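Putative integrase (Listeria innocua, PDB 5U96) is a serine integrase for site-specific DNA recombination, represented here by its coiled-coil domain, whose coiled-coil interactions mediate the directionality of the reaction. Local coordinates at the interface of chains A and B. Sequence-based numbering; all coordinates share one arbitrary frame. Chains: chain A/B, Putative integrase.

The interface of chains A and B. Residues chain A 16-17, 19-20, 31; chain B 18, 21-22, 28, 31.
A:Arg16 lies over one face of the B:Tyr21 ring and at the same time grips that residue's backbone carbonyl. Its guanidinium is stacked on the phenol with the planes 25° apart, offset so that CE1 of B:Tyr21, at the ring's rim, sits beneath it. The grip is side-on: NE and NH2 of A:Arg16 both donate to B:Tyr21 O at 2.8 Å, with the oxygen close to the guanidinium plane. NH2 comes in on a carbonyl lone pair, while NE is tilted from the carbonyl plane. Arginine suits the place because its flat end can stack and donate from two nitrogens at once; the chain, bent in its middle, allows both, and the paired bonds fix its rotation.

B:Tyr21 has CG anti to its backbone N (chi1 162°), which sends the ring across to chain A. The modelled approach of its OH to the backbone of A:Arg16 is too short to interpret. A water joins OH of B:Tyr21 (2.9 Å) to the carboxylate OD2 of A:Asp19 (2.6 Å), so the tyrosine pairs an apolar ring with a polar tip.

A:Leu20 runs antiparallel past the ring, CD1 meeting CE2 of B:Tyr21 at 3.7 Å. Its branched apolar end also meets B:Leu31 at about a right angle, CD2 to CD2 at 3.7 Å. B:Leu31 CD2 supports the ring face opposite the arginine. Beside this, CE1 of B:Phe18 reaches a methyl, CD2, of A:Leu31 at 4.0 Å.

The patch joins helices 7-23 and 28-50 of chain A to helices 5-22 and 28-46 of chain B, near the turns of two helical hairpins. This coiled-coil-domain pairing, not an exact two-fold, may reflect contacts behind directionality; the structure alone does not show it to be biological.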
ATOM      1  N   ARG A  16       0.876   4.116   9.482  1.00 33.26           N
ATOM      2  CA  ARG A  16       1.817   4.306   8.385  1.00 33.80           C
ATOM      3  C   ARG A  16       1.069   4.674   7.114  1.00 34.36           C
ATOM      4  O   ARG A  16       1.419   5.627   6.420  1.00 33.33           O
ATOM      5  CB  ARG A  16       2.641   3.037   8.163  1.00 33.73           C
ATOM      6  CG  ARG A  16       3.424   2.575   9.385  1.00 33.17           C
ATOM      7  CD  ARG A  16       4.818   3.154   9.401  1.00 33.87           C
ATOM      8  NE  ARG A  16       5.626   2.641   8.303  1.00 33.44           N
ATOM      9  CZ  ARG A  16       6.761   3.191   7.890  1.00 32.88           C
ATOM     10  NH1 ARG A  16       7.231   4.284   8.474  1.00 33.32           N
ATOM     11  NH2 ARG A  16       7.424   2.651   6.882  1.00 33.43           N
ATOM     12  N   LEU A  17       0.016   3.916   6.838  1.00 33.86           N
ATOM     13  CA  LEU A  17      -0.831   4.156   5.682  1.00 34.92           C
ATOM     14  C   LEU A  17      -1.471   5.539   5.742  1.00 34.33           C
ATOM     15  O   LEU A  17      -1.586   6.218   4.722  1.00 34.48           O
ATOM     16  CB  LEU A  17      -1.912   3.079   5.595  1.00 34.72           C
ATOM     17  CG  LEU A  17      -2.860   3.133   4.397  1.00 35.80           C
ATOM     18  CD1 LEU A  17      -2.083   3.046   3.094  1.00 36.10           C
ATOM     19  CD2 LEU A  17      -3.891   2.014   4.492  1.00 36.97           C
ATOM     20  N   ASP A  19      -0.273   8.133   7.179  1.00 35.18           N
ATOM     21  CA  ASP A  19       0.771   9.139   7.019  1.00 34.79           C
ATOM     22  C   ASP A  19       0.948   9.521   5.552  1.00 35.99           C
ATOM     23  O   ASP A  19       1.517  10.566   5.241  1.00 35.68           O
ATOM     24  CB  ASP A  19       2.098   8.632   7.585  1.00 34.62           C
ATOM     25  CG  ASP A  19       1.972   8.129   9.009  1.00 34.34           C
ATOM     26  OD1 ASP A  19       0.976   8.477   9.676  1.00 35.45           O
ATOM     27  OD2 ASP A  19       2.869   7.390   9.462  1.00 34.86           O
ATOM     28  N   LEU A  20       0.464   8.667   4.655  1.00 35.81           N
ATOM     29  CA  LEU A  20       0.535   8.941   3.225  1.00 36.64           C
ATOM     30  C   LEU A  20      -0.594   9.874   2.796  1.00 37.21           C
ATOM     31  O   LEU A  20      -0.441  10.646   1.848  1.00 35.02           O
ATOM     32  CB  LEU A  20       0.480   7.638   2.425  1.00 35.90           C
ATOM     33  CG  LEU A  20       1.613   6.643   2.690  1.00 35.23           C
ATOM     34  CD1 LEU A  20       1.439   5.398   1.834  1.00 34.90           C
ATOM     35  CD2 LEU A  20       2.974   7.278   2.439  1.00 34.94           C
ATOM     36  N   LEU A  31      -4.729   3.972  -1.905  1.00 38.59           N
ATOM     37  CA  LEU A  31      -4.612   3.834  -0.459  1.00 37.98           C
ATOM     38  C   LEU A  31      -5.885   3.259   0.166  1.00 37.98           C
ATOM     39  O   LEU A  31      -5.854   2.739   1.282  1.00 37.80           O
ATOM     40  CB  LEU A  31      -4.291   5.193   0.171  1.00 37.74           C
ATOM     41  CG  LEU A  31      -3.071   5.945  -0.365  1.00 37.16           C
ATOM     42  CD1 LEU A  31      -3.108   7.388   0.109  1.00 37.50           C
ATOM     43  CD2 LEU A  31      -1.779   5.273   0.074  1.00 36.92           C
TER
ATOM     44  N   PHE B  18       3.941  -0.743  -1.404  1.00 32.51           N
ATOM     45  CA  PHE B  18       3.030  -0.270  -0.370  1.00 32.64           C
ATOM     46  C   PHE B  18       3.018  -1.230   0.816  1.00 32.82           C
ATOM     47  O   PHE B  18       2.950  -0.805   1.968  1.00 32.57           O
ATOM     48  CB  PHE B  18       1.614  -0.121  -0.925  1.00 32.59           C
ATOM     49  CG  PHE B  18       1.373   1.169  -1.658  1.00 32.90           C
ATOM     50  CD1 PHE B  18       1.626   2.388  -1.051  1.00 32.86           C
ATOM     51  CD2 PHE B  18       0.884   1.161  -2.953  1.00 33.53           C
ATOM     52  CE1 PHE B  18       1.399   3.573  -1.723  1.00 33.25           C
ATOM     53  CE2 PHE B  18       0.656   2.343  -3.630  1.00 34.31           C
ATOM     54  CZ  PHE B  18       0.914   3.550  -3.013  1.00 34.57           C
ATOM     55  N   TYR B  21       6.221  -0.688   3.111  1.00 31.77           N
ATOM     56  CA  TYR B  21       6.127   0.535   3.897  1.00 32.52           C
ATOM     57  C   TYR B  21       5.148   0.379   5.053  1.00 30.82           C
ATOM     58  O   TYR B  21       5.430   0.796   6.176  1.00 33.33           O
ATOM     59  CB  TYR B  21       5.702   1.701   3.005  1.00 32.75           C
ATOM     60  CG  TYR B  21       5.160   2.879   3.775  1.00 33.01           C
ATOM     61  CD1 TYR B  21       6.001   3.882   4.233  1.00 32.89           C
ATOM     62  CD2 TYR B  21       3.803   2.986   4.047  1.00 33.16           C
ATOM     63  CE1 TYR B  21       5.508   4.954   4.941  1.00 33.35           C
ATOM     64  CE2 TYR B  21       3.304   4.049   4.752  1.00 33.41           C
ATOM     65  CZ  TYR B  21       4.157   5.034   5.196  1.00 33.58           C
ATOM     66  OH  TYR B  21       3.649   6.097   5.900  1.00 33.82           O
ATOM     67  N   ILE B  22       3.997  -0.221   4.769  1.00 33.14           N
ATOM     68  CA  ILE B  22       2.972  -0.441   5.782  1.00 32.82           C
ATOM     69  C   ILE B  22       3.520  -1.290   6.925  1.00 33.04           C
ATOM     70  O   ILE B  22       3.133  -1.112   8.082  1.00 32.91           O
ATOM     71  CB  ILE B  22       1.726  -1.119   5.171  1.00 33.05           C
ATOM     72  CG1 ILE B  22       0.918  -0.096   4.366  1.00 33.15           C
ATOM     73  CG2 ILE B  22       0.862  -1.741   6.259  1.00 33.51           C
ATOM     74  CD1 ILE B  22      -0.172  -0.704   3.506  1.00 33.59           C
ATOM     75  N   VAL B  28       8.534   6.906   4.865  1.00 33.51           N
ATOM     76  CA  VAL B  28       7.756   7.784   3.994  1.00 34.29           C
ATOM     77  C   VAL B  28       8.656   8.523   3.010  1.00 34.81           C
ATOM     78  O   VAL B  28       8.344   8.622   1.824  1.00 35.05           O
ATOM     79  CB  VAL B  28       6.955   8.827   4.799  1.00 35.01           C
ATOM     80  CG1 VAL B  28       6.197   9.751   3.856  1.00 35.24           C
ATOM     81  CG2 VAL B  28       5.997   8.148   5.759  1.00 34.90           C
ATOM     82  N   LEU B  31       9.695   6.275   0.299  1.00 35.58           N
ATOM     83  CA  LEU B  31       8.540   5.885  -0.504  1.00 35.46           C
ATOM     84  C   LEU B  31       8.194   6.931  -1.562  1.00 35.77           C
ATOM     85  O   LEU B  31       7.664   6.597  -2.622  1.00 35.81           O
ATOM     86  CB  LEU B  31       7.326   5.643   0.395  1.00 34.79           C
ATOM     87  CG  LEU B  31       6.247   4.745  -0.213  1.00 34.23           C
ATOM     88  CD1 LEU B  31       6.740   3.307  -0.288  1.00 33.47           C
ATOM     89  CD2 LEU B  31       4.952   4.831   0.578  1.00 34.00           C
TER
HETATM   90  O   HOH W   1       5.058   6.518   8.441  1.00 33.20           O